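Local coordinates for Fe(2+) transporter FeoB (Methanocaldococcus jannaschii, PDB 2WJI), which probably transports ferrous iron across the cell membrane as part of a GTP-driven uptake system, its N-terminal G-domain, the piece described here, binding the guanine nucleotide, at residues 128-133 against 141-146; 3-8 against 74-79; 43-48 against 157-162. All blocks are in the same frame, centred on the assembly; numbering follows the deposited sequence.

Interaction 1. Residues 128-133 against 141-146; sequences IDVDKL and VVPLSA. With GNP (phosphoaminophosphonic acid-guanylate ester), chain C.
Val-130, in the first turn of helix 130-137, meets Val-141 and Pro-143 of the edge strand 141-143. Its CB points at the strand but stays back, leaving the touching to the two methyls. CG1 lies anti to the backbone N (chi1 154°) and comes 4.1 Å from CG1 of Val-141, with the carbonyl oxygen of Val-141 at a similar distance. CG2 makes the closer approach, with Pro-143 CG 3.5 Å away at the tip of the proline ring. A beta-branched residue suits this place because the fork opens at CB, so one short side chain reaches two strand residues. One turn on, Leu-133 CG lies 4.3 Å from Val-141 CG2, a looser contact.

The arrangement belongs to the Rossmann-like fold of P-loop GTPases, in which a helix returns the chain to the last strand of the central sheet. Val-141 and Pro-143 face helix 130-137, whereas Val-142 between them points away, to the other face of the sheet. Asp-129 is the N-cap: its OD1 accepts from Lys-132 N at 3.3 Å, the donor standing above the carboxylate plane, 71° out of it. Its short carboxylate suits the helix start, where the first amides lack acceptors within the helix.

Beyond the strand the chain runs into Ser-145 and Ala-146, part of the G5 element that binds the guanine base. There Ala-146 N lies 2.9 Å from O6 of the GTP analogue, and the same amide is hydrogen-bonded to Asn-116 OD1.

Interaction 2. Residues 3-8 against 74-79; sequences SYEIAL and RDYIIN
Glu-5, whose side chain reaches toward Tyr-76, is held at its backbone, where its N-H is donated to Asp-83 OD2. Farther out, Glu-5 OE2 comes within 3.6 Å of Tyr-76 OH, a polar approach too long to count as a hydrogen bond. The carboxylate and the phenol ring are turned 48° against each other, so the two flat groups neither stack nor lie in a common plane. A bend at chi2 (-138°) carries the carboxylate toward the hydroxyl end of the ring. An acidic residue fits here, at the exposed margin of the contact, where its oxygens can face water.

Tyr-76 spans most of the gap between helix and strand. With CG anti to the backbone N (chi1 -177°), the ring reaches out from helix 68-80 and brings CE2 and CD2 near Ala-7. The methyl CB of Ala-7 meets ring atom CE2 at 3.7 Å and CD2 at 4.2 Å, approaching obliquely. A small residue suits this buried strand position, because the aromatic ring supplies the bulk.

Strand 3-9 is a central parallel strand of the GTPase sheet and runs straight into the P-loop, while helix 68-80 covers one face of that sheet. Side chains alternate accordingly: Glu-5 and Ala-7 point to this helix, whereas Ile-6 points the other way, into the core beneath helix 152-162. The closest pair of CA atoms, 8.2 Å apart, belongs to Ala-7 and Ile-77; the end of Ile-77 leans back toward the strand without touching it, and its side chain also packs on Met-107. Tyr-76 also packs on Val-55 of the neighbouring strand and on Pro-82, which helps confine its ring.

Interaction 3. Residues 43-48 against 157-162; sequences GEFEYN and KAISIA
The ring of Tyr-47 lies against segment 157-162 of helix 152-162 with the backbone N of Lys-157 over one face, while Ser-160 OG comes in obliquely, 3.4 Å from ring atom CE2. The phenol end runs on past the lysine: Tyr-47 OH lies 3.5 Å from Lys-157 CB and close to CG as well, so the aliphatic root of the lysine borders the hydroxyl. A tyrosine suits a partly exposed strand end, where its ring can pack on the helix while its hydroxyl reaches the exposed lysine. Its extended chi1 of -179° sends the ring across to the helix.

Phe-45, two residues earlier and facing the same way, is met at its edge, near the ring plane, by Ile-159 CD1, which stands 4.1 Å from CZ. Its ring also meets that of Phe-52 on the next strand, the planes only about 10° apart. A bulky apolar residue suits the buried position of Phe-45.

Ser-160 is small enough to let the tyrosine close in, and its hydroxyl, turned back over its own helix, donates to Lys-157 O at 2.8 Å, a bond that satisfies it within the helix. That carbonyl also accepts from Ile-161 N, and both donors reach it from the same face. The strand and helix segments cross nearly at right angles (82°), their axes 9.7 Å apart at closest. This is the last helix of a P-loop GTPase domain packed over the antiparallel edge strand of its mixed sheet, the strand that pairs with 50-56.

In the fold
All three contacts join a helix to the one six-stranded sheet of the G-domain. Interactions 1 and 3 lie at its two edge strands, whereas interaction 2 uses the central strand 3-9. Interaction 3 is the most buried, and mixes aromatic, aliphatic and hydroxyl groups; interaction 1 is purely aliphatic and partly open, and interaction 2 sets a buried methyl against a tyrosine ring, with a long polar approach at the exposed end. Strand 3-9 links interactions 2 and 3: Ile-6, on the face opposite Tyr-76, lies with CD1 3.7 Å from Ile-159 CG2. Interactions 1 and 3 touch as well, where Val-142 CG2 is 3.5 Å from Ala-158 CB. Only the segments of interaction 1 include residues of the nucleotide pocket.

Interaction 1. Residues 128-133 against 141-146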
loop_
_atom_site.group_PDB
_atom_site.type_symbol
_atom_site.label_atom_id
_atom_site.label_comp_id
_atom_site.label_asym_id
_atom_site.label_seq_id
_atom_site.Cartn_x
_atom_site.Cartn_y
_atom_site.Cartn_z
ATOM N N ILE A 128 10.846 13.588 6.085
ATOM C CA ILE A 128 10.303 13.388 4.748
ATOM C C ILE A 128 9.359 14.528 4.393
ATOM O O ILE A 128 8.363 14.749 5.081
ATOM C CB ILE A 128 9.512 12.071 4.645
ATOM C CG1 ILE A 128 10.291 10.915 5.274
ATOM C CG2 ILE A 128 9.179 11.775 3.197
ATOM C CD1 ILE A 128 11.533 10.528 4.514
ATOM N N ASP A 129 9.668 15.255 3.325
ATOM C CA ASP A 129 8.752 16.281 2.841
ATOM C C ASP A 129 7.665 15.632 1.990
ATOM O O ASP A 129 7.850 15.407 0.794
ATOM C CB ASP A 129 9.500 17.351 2.041
ATOM C CG ASP A 129 8.665 18.608 1.819
ATOM O OD1 ASP A 129 7.418 18.529 1.883
ATOM O OD2 ASP A 129 9.260 19.680 1.579
ATOM N N VAL A 130 6.534 15.324 2.618
ATOM C CA VAL A 130 5.436 14.637 1.940
ATOM C C VAL A 130 4.853 15.451 0.791
ATOM O O VAL A 130 4.552 14.910 -0.272
ATOM C CB VAL A 130 4.307 14.274 2.924
ATOM C CG1 VAL A 130 2.971 14.155 2.197
ATOM C CG2 VAL A 130 4.646 12.992 3.667
ATOM N N ASP A 131 4.685 16.751 1.007
ATOM C CA ASP A 131 4.091 17.614 -0.008
ATOM C C ASP A 131 4.975 17.701 -1.245
ATOM O O ASP A 131 4.481 17.837 -2.365
ATOM C CB ASP A 131 3.821 19.012 0.555
ATOM C CG ASP A 131 2.542 19.075 1.372
ATOM O OD1 ASP A 131 2.054 20.197 1.626
ATOM O OD2 ASP A 131 2.019 18.005 1.755
ATOM N N LYS A 132 6.282 17.617 -1.034
ATOM C CA LYS A 132 7.251 17.701 -2.117
ATOM C C LYS A 132 7.348 16.373 -2.860
ATOM O O LYS A 132 7.469 16.339 -4.085
ATOM C CB LYS A 132 8.617 18.095 -1.557
ATOM C CG LYS A 132 9.712 18.250 -2.599
ATOM C CD LYS A 132 11.025 18.639 -1.932
ATOM C CE LYS A 132 12.101 18.979 -2.952
ATOM N NZ LYS A 132 13.404 19.307 -2.300
ATOM N N LEU A 133 7.296 15.281 -2.108
ATOM C CA LEU A 133 7.313 13.945 -2.690
ATOM C C LEU A 133 6.083 13.757 -3.577
ATOM O O LEU A 133 6.158 13.169 -4.657
ATOM C CB LEU A 133 7.333 12.898 -1.577
ATOM C CG LEU A 133 7.471 11.424 -1.952
ATOM C CD1 LEU A 133 8.727 11.195 -2.773
ATOM C CD2 LEU A 133 7.482 10.576 -0.689
ATOM N N VAL A 141 0.264 10.897 -1.463
ATOM C CA VAL A 141 1.058 10.255 -0.422
ATOM C C VAL A 141 0.375 10.354 0.932
ATOM O O VAL A 141 0.036 11.446 1.385
ATOM C CB VAL A 141 2.460 10.890 -0.294
ATOM C CG1 VAL A 141 3.191 10.301 0.902
ATOM C CG2 VAL A 141 3.263 10.683 -1.572
ATOM N N VAL A 142 0.182 9.212 1.581
ATOM C CA VAL A 142 -0.434 9.188 2.904
ATOM C C VAL A 142 0.568 8.774 3.970
ATOM O O VAL A 142 0.991 7.623 4.010
ATOM C CB VAL A 142 -1.621 8.205 2.950
ATOM C CG1 VAL A 142 -2.318 8.282 4.299
ATOM C CG2 VAL A 142 -2.594 8.493 1.822
ATOM N N PRO A 143 0.951 9.713 4.848
ATOM C CA PRO A 143 1.892 9.381 5.924
ATOM C C PRO A 143 1.203 8.607 7.042
ATOM O O PRO A 143 0.152 9.019 7.510
ATOM C CB PRO A 143 2.336 10.755 6.445
ATOM C CG PRO A 143 1.854 11.759 5.434
ATOM C CD PRO A 143 0.658 11.152 4.782
ATOM N N LEU A 144 1.780 7.498 7.483
ATOM C CA LEU A 144 1.178 6.795 8.606
ATOM C C LEU A 144 2.165 6.003 9.447
ATOM O O LEU A 144 3.323 5.827 9.072
ATOM C CB LEU A 144 0.032 5.899 8.135
ATOM C CG LEU A 144 0.311 4.715 7.213
ATOM C CD1 LEU A 144 -0.864 3.763 7.232
ATOM C CD2 LEU A 144 0.607 5.178 5.794
ATOM N N SER A 145 1.693 5.547 10.600
ATOM C CA SER A 145 2.448 4.616 11.427
ATOM C C SER A 145 1.492 3.504 11.822
ATOM O O SER A 145 0.799 3.601 12.841
ATOM C CB SER A 145 3.009 5.310 12.668
ATOM O OG SER A 145 3.800 6.429 12.305
ATOM N N ALA A 146 1.460 2.452 11.014
ATOM C CA ALA A 146 0.424 1.430 11.114
ATOM C C ALA A 146 0.464 0.601 12.392
ATOM O O ALA A 146 -0.584 0.160 12.885
ATOM C CB ALA A 146 0.464 0.524 9.898
HETATM P PG GNP C . 6.265 -9.373 4.486
HETATM O O1G GNP C . 4.892 -9.897 4.214
HETATM O O2G GNP C . 6.953 -8.809 3.256
HETATM O O3G GNP C . 6.952 -10.579 5.081
HETATM N N3B GNP C . 6.224 -8.229 5.610
HETATM P PB GNP C . 5.113 -7.093 5.813
HETATM O O1B GNP C . 5.243 -6.082 4.746
HETATM O O2B GNP C . 3.806 -7.742 5.914
HETATM O O3A GNP C . 5.388 -6.379 7.148
HETATM P PA GNP C . 4.640 -6.569 8.490
HETATM O O1A GNP C . 3.390 -5.766 8.466
HETATM O O2A GNP C . 4.499 -7.998 8.850
HETATM O "O5'" GNP C . 5.574 -5.902 9.556
HETATM C "C5'" GNP C . 6.984 -5.940 9.378
HETATM C "C4'" GNP C . 7.669 -5.347 10.595
HETATM O "O4'" GNP C . 7.590 -3.897 10.571
HETATM C "C3'" GNP C . 7.082 -5.784 11.933
HETATM O "O3'" GNP C . 8.122 -5.862 12.900
HETATM C "C2'" GNP C . 6.152 -4.636 12.268
HETATM O "O2'" GNP C . 5.966 -4.496 13.660
HETATM C "C1'" GNP C . 6.966 -3.459 11.753
HETATM N N9 GNP C . 6.120 -2.308 11.484
HETATM C C8 GNP C . 4.945 -2.299 10.767
HETATM N N7 GNP C . 4.398 -1.115 10.710
HETATM C C5 GNP C . 5.253 -0.296 11.446
HETATM C C6 GNP C . 5.180 1.089 11.737
HETATM O O6 GNP C . 4.306 1.901 11.394
HETATM N N1 GNP C . 6.255 1.522 12.518
HETATM C C2 GNP C . 7.278 0.714 12.964
HETATM N N2 GNP C . 8.229 1.309 13.707
HETATM N N3 GNP C . 7.358 -0.585 12.692
HETATM C C4 GNP C . 6.317 -1.021 11.935
#

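Interaction 2. Residues 3-8 against 74-79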
loop_
_atom_site.group_PDB
_atom_site.type_symbol
_atom_site.label_atom_id
_atom_site.label_comp_id
_atom_site.label_asym_id
_atom_site.label_seq_id
_atom_site.Cartn_x
_atom_site.Cartn_y
_atom_site.Cartn_z
ATOM N N SER A 3 -18.838 -1.595 -4.720
ATOM C CA SER A 3 -17.561 -2.117 -4.243
ATOM C C SER A 3 -16.419 -1.773 -5.197
ATOM O O SER A 3 -16.633 -1.603 -6.396
ATOM C CB SER A 3 -17.636 -3.630 -4.028
ATOM O OG SER A 3 -18.015 -4.290 -5.223
ATOM N N TYR A 4 -15.215 -1.655 -4.641
ATOM C CA TYR A 4 -13.998 -1.410 -5.408
ATOM C C TYR A 4 -12.949 -2.458 -5.045
ATOM O O TYR A 4 -12.951 -2.981 -3.926
ATOM C CB TYR A 4 -13.420 -0.035 -5.068
ATOM C CG TYR A 4 -14.315 1.128 -5.399
ATOM C CD1 TYR A 4 -14.331 1.667 -6.674
ATOM C CD2 TYR A 4 -15.124 1.709 -4.422
ATOM C CE1 TYR A 4 -15.148 2.744 -6.986
ATOM C CE2 TYR A 4 -15.949 2.784 -4.728
ATOM C CZ TYR A 4 -15.953 3.296 -6.012
ATOM O OH TYR A 4 -16.758 4.367 -6.328
ATOM N N GLU A 5 -12.029 -2.736 -5.967
ATOM C CA GLU A 5 -10.940 -3.677 -5.691
ATOM C C GLU A 5 -9.600 -2.981 -5.476
ATOM O O GLU A 5 -9.150 -2.210 -6.329
ATOM C CB GLU A 5 -10.832 -4.731 -6.797
ATOM C CG GLU A 5 -12.107 -5.538 -6.974
ATOM C CD GLU A 5 -11.830 -7.015 -7.172
ATOM O OE1 GLU A 5 -12.693 -7.712 -7.751
ATOM O OE2 GLU A 5 -10.750 -7.479 -6.741
ATOM N N ILE A 6 -8.972 -3.275 -4.337
ATOM C CA ILE A 6 -7.741 -2.624 -3.902
ATOM C C ILE A 6 -6.657 -3.663 -3.633
ATOM O O ILE A 6 -6.929 -4.690 -3.006
ATOM C CB ILE A 6 -8.007 -1.810 -2.594
ATOM C CG1 ILE A 6 -9.300 -1.000 -2.725
ATOM C CG2 ILE A 6 -6.836 -0.918 -2.249
ATOM C CD1 ILE A 6 -9.150 0.263 -3.539
ATOM N N ALA A 7 -5.435 -3.410 -4.109
ATOM C CA ALA A 7 -4.299 -4.283 -3.825
ATOM C C ALA A 7 -3.233 -3.537 -3.039
ATOM O O ALA A 7 -2.929 -2.389 -3.355
ATOM C CB ALA A 7 -3.694 -4.821 -5.126
ATOM N N LEU A 8 -2.677 -4.198 -2.022
ATOM C CA LEU A 8 -1.531 -3.687 -1.278
ATOM C C LEU A 8 -0.266 -4.306 -1.869
ATOM O O LEU A 8 -0.198 -5.522 -2.084
ATOM C CB LEU A 8 -1.636 -4.067 0.200
ATOM C CG LEU A 8 -2.980 -3.775 0.882
ATOM C CD1 LEU A 8 -2.963 -4.197 2.350
ATOM C CD2 LEU A 8 -3.353 -2.303 0.742
ATOM N N ARG A 74 2.881 -9.259 -10.445
ATOM C CA ARG A 74 2.737 -8.642 -11.759
ATOM C C ARG A 74 1.488 -9.103 -12.508
ATOM O O ARG A 74 0.794 -8.287 -13.114
ATOM C CB ARG A 74 3.986 -8.873 -12.610
ATOM C CG ARG A 74 3.742 -8.763 -14.102
ATOM C CD ARG A 74 4.896 -8.071 -14.796
ATOM N NE ARG A 74 4.844 -8.255 -16.240
ATOM C CZ ARG A 74 5.100 -7.296 -17.124
ATOM N NH1 ARG A 74 5.408 -6.075 -16.706
ATOM N NH2 ARG A 74 5.032 -7.555 -18.424
ATOM N N ASP A 75 1.214 -10.405 -12.471
ATOM C CA ASP A 75 0.026 -10.958 -13.122
ATOM C C ASP A 75 -1.257 -10.383 -12.529
ATOM O O ASP A 75 -2.236 -10.149 -13.251
ATOM C CB ASP A 75 0.001 -12.483 -13.011
ATOM C CG ASP A 75 1.034 -13.158 -13.906
ATOM O OD1 ASP A 75 1.165 -14.400 -13.823
ATOM O OD2 ASP A 75 1.714 -12.452 -14.687
ATOM N N TYR A 76 -1.262 -10.154 -11.217
ATOM C CA TYR A 76 -2.460 -9.614 -10.585
ATOM C C TYR A 76 -2.769 -8.208 -11.090
ATOM O O TYR A 76 -3.896 -7.908 -11.481
ATOM C CB TYR A 76 -2.352 -9.617 -9.058
ATOM C CG TYR A 76 -3.624 -9.125 -8.410
ATOM C CD1 TYR A 76 -4.680 -9.991 -8.159
ATOM C CD2 TYR A 76 -3.785 -7.782 -8.080
ATOM C CE1 TYR A 76 -5.854 -9.535 -7.581
ATOM C CE2 TYR A 76 -4.941 -7.327 -7.506
ATOM C CZ TYR A 76 -5.977 -8.201 -7.258
ATOM O OH TYR A 76 -7.139 -7.728 -6.683
ATOM N N ILE A 77 -1.762 -7.344 -11.096
ATOM C CA ILE A 77 -1.982 -5.965 -11.515
ATOM C C ILE A 77 -2.419 -5.868 -12.980
ATOM O O ILE A 77 -3.338 -5.122 -13.314
ATOM C CB ILE A 77 -0.741 -5.096 -11.253
ATOM C CG1 ILE A 77 -0.533 -4.935 -9.745
ATOM C CG2 ILE A 77 -0.895 -3.732 -11.904
ATOM C CD1 ILE A 77 0.756 -4.266 -9.382
ATOM N N ILE A 78 -1.766 -6.644 -13.840
ATOM C CA ILE A 78 -2.043 -6.642 -15.280
ATOM C C ILE A 78 -3.382 -7.269 -15.655
ATOM O O ILE A 78 -4.144 -6.717 -16.448
ATOM C CB ILE A 78 -0.935 -7.393 -16.056
ATOM C CG1 ILE A 78 0.343 -6.558 -16.108
ATOM C CG2 ILE A 78 -1.405 -7.729 -17.461
ATOM C CD1 ILE A 78 0.171 -5.228 -16.810
ATOM N N ASN A 79 -3.657 -8.442 -15.103
ATOM C CA ASN A 79 -4.842 -9.195 -15.493
ATOM C C ASN A 79 -6.066 -8.904 -14.631
ATOM O O ASN A 79 -7.186 -8.887 -15.127
ATOM C CB ASN A 79 -4.526 -10.688 -15.486
ATOM C CG ASN A 79 -3.376 -11.033 -16.410
ATOM O OD1 ASN A 79 -3.247 -10.453 -17.490
ATOM N ND2 ASN A 79 -2.522 -11.963 -15.986
#

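Interaction 3. Residues 43-48 against 157-162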
loop_
_atom_site.group_PDB
_atom_site.type_symbol
_atom_site.label_atom_id
_atom_site.label_comp_id
_atom_site.label_asym_id
_atom_site.label_seq_id
_atom_site.Cartn_x
_atom_site.Cartn_y
_atom_site.Cartn_z
ATOM N N GLY A 43 -9.720 -9.493 2.250
ATOM C CA GLY A 43 -10.657 -8.960 3.221
ATOM C C GLY A 43 -11.334 -7.729 2.661
ATOM O O GLY A 43 -11.261 -7.476 1.460
ATOM N N GLU A 44 -11.984 -6.957 3.522
ATOM C CA GLU A 44 -12.645 -5.739 3.079
ATOM C C GLU A 44 -12.899 -4.781 4.239
ATOM O O GLU A 44 -12.899 -5.185 5.404
ATOM C CB GLU A 44 -13.967 -6.074 2.370
ATOM C CG GLU A 44 -14.986 -6.781 3.257
ATOM C CD GLU A 44 -16.295 -7.109 2.543
ATOM O OE1 GLU A 44 -17.366 -6.887 3.142
ATOM O OE2 GLU A 44 -16.260 -7.591 1.391
ATOM N N PHE A 45 -13.089 -3.505 3.908
ATOM C CA PHE A 45 -13.630 -2.529 4.843
ATOM C C PHE A 45 -14.658 -1.663 4.130
ATOM O O PHE A 45 -14.718 -1.631 2.903
ATOM C CB PHE A 45 -12.535 -1.646 5.442
ATOM C CG PHE A 45 -11.825 -0.783 4.437
ATOM C CD1 PHE A 45 -12.254 0.509 4.192
ATOM C CD2 PHE A 45 -10.714 -1.258 3.751
ATOM C CE1 PHE A 45 -11.598 1.309 3.275
ATOM C CE2 PHE A 45 -10.054 -0.462 2.839
ATOM C CZ PHE A 45 -10.504 0.827 2.599
ATOM N N GLU A 46 -15.463 -0.964 4.918
ATOM C CA GLU A 46 -16.499 -0.087 4.404
ATOM C C GLU A 46 -16.069 1.339 4.726
ATOM O O GLU A 46 -15.530 1.588 5.792
ATOM C CB GLU A 46 -17.803 -0.409 5.130
ATOM C CG GLU A 46 -19.067 -0.143 4.356
ATOM C CD GLU A 46 -20.207 -1.021 4.839
ATOM O OE1 GLU A 46 -20.188 -2.241 4.546
ATOM O OE2 GLU A 46 -21.114 -0.491 5.517
ATOM N N TYR A 47 -16.273 2.271 3.804
ATOM C CA TYR A 47 -16.012 3.677 4.102
ATOM C C TYR A 47 -16.962 4.600 3.339
ATOM O O TYR A 47 -17.077 4.518 2.123
ATOM C CB TYR A 47 -14.555 4.054 3.811
ATOM C CG TYR A 47 -14.258 5.505 4.134
ATOM C CD1 TYR A 47 -13.968 5.902 5.433
ATOM C CD2 TYR A 47 -14.273 6.474 3.141
ATOM C CE1 TYR A 47 -13.698 7.228 5.735
ATOM C CE2 TYR A 47 -14.006 7.799 3.431
ATOM C CZ TYR A 47 -13.721 8.172 4.727
ATOM O OH TYR A 47 -13.459 9.491 5.015
ATOM N N ASN A 48 -17.636 5.483 4.068
ATOM C CA ASN A 48 -18.623 6.390 3.484
ATOM C C ASN A 48 -19.565 5.714 2.507
ATOM O O ASN A 48 -19.712 6.153 1.370
ATOM C CB ASN A 48 -17.950 7.590 2.811
ATOM C CG ASN A 48 -18.928 8.711 2.512
ATOM O OD1 ASN A 48 -20.051 8.723 3.023
ATOM N ND2 ASN A 48 -18.507 9.662 1.685
ATOM N N LYS A 157 -9.599 7.211 3.703
ATOM C CA LYS A 157 -10.173 8.363 3.032
ATOM C C LYS A 157 -9.481 8.620 1.703
ATOM O O LYS A 157 -10.142 8.877 0.693
ATOM C CB LYS A 157 -10.112 9.605 3.924
ATOM C CG LYS A 157 -10.550 10.888 3.242
ATOM C CD LYS A 157 -10.676 12.025 4.249
ATOM C CE LYS A 157 -10.426 13.378 3.598
ATOM N NZ LYS A 157 -11.494 13.760 2.634
ATOM N N ALA A 158 -8.154 8.560 1.709
ATOM C CA ALA A 158 -7.377 8.767 0.501
ATOM C C ALA A 158 -7.732 7.712 -0.524
ATOM O O ALA A 158 -7.862 8.013 -1.709
ATOM C CB ALA A 158 -5.891 8.731 0.805
ATOM N N ILE A 159 -7.894 6.472 -0.068
ATOM C CA ILE A 159 -8.322 5.389 -0.963
ATOM C C ILE A 159 -9.663 5.696 -1.646
ATOM O O ILE A 159 -9.789 5.625 -2.870
ATOM C CB ILE A 159 -8.420 4.040 -0.213
ATOM C CG1 ILE A 159 -7.028 3.525 0.132
ATOM C CG2 ILE A 159 -9.175 3.011 -1.039
ATOM C CD1 ILE A 159 -7.032 2.231 0.940
ATOM N N SER A 160 -10.669 6.048 -0.862
ATOM C CA SER A 160 -12.000 6.284 -1.423
ATOM C C SER A 160 -12.049 7.417 -2.460
ATOM O O SER A 160 -12.942 7.459 -3.291
ATOM C CB SER A 160 -13.003 6.570 -0.305
ATOM O OG SER A 160 -12.751 7.839 0.249
ATOM N N ILE A 161 -11.113 8.354 -2.377
ATOM C CA ILE A 161 -11.029 9.435 -3.351
ATOM C C ILE A 161 -10.258 8.956 -4.574
ATOM O O ILE A 161 -10.646 9.234 -5.714
ATOM C CB ILE A 161 -10.322 10.676 -2.756
ATOM C CG1 ILE A 161 -11.251 11.414 -1.790
ATOM C CG2 ILE A 161 -9.852 11.618 -3.859
ATOM C CD1 ILE A 161 -10.518 12.389 -0.836
ATOM N N ALA A 162 -9.179 8.214 -4.329
ATOM C CA ALA A 162 -8.311 7.736 -5.400
ATOM C C ALA A 162 -8.960 6.739 -6.369
ATOM O O ALA A 162 -8.541 6.652 -7.523
ATOM C CB ALA A 162 -7.017 7.149 -4.820
#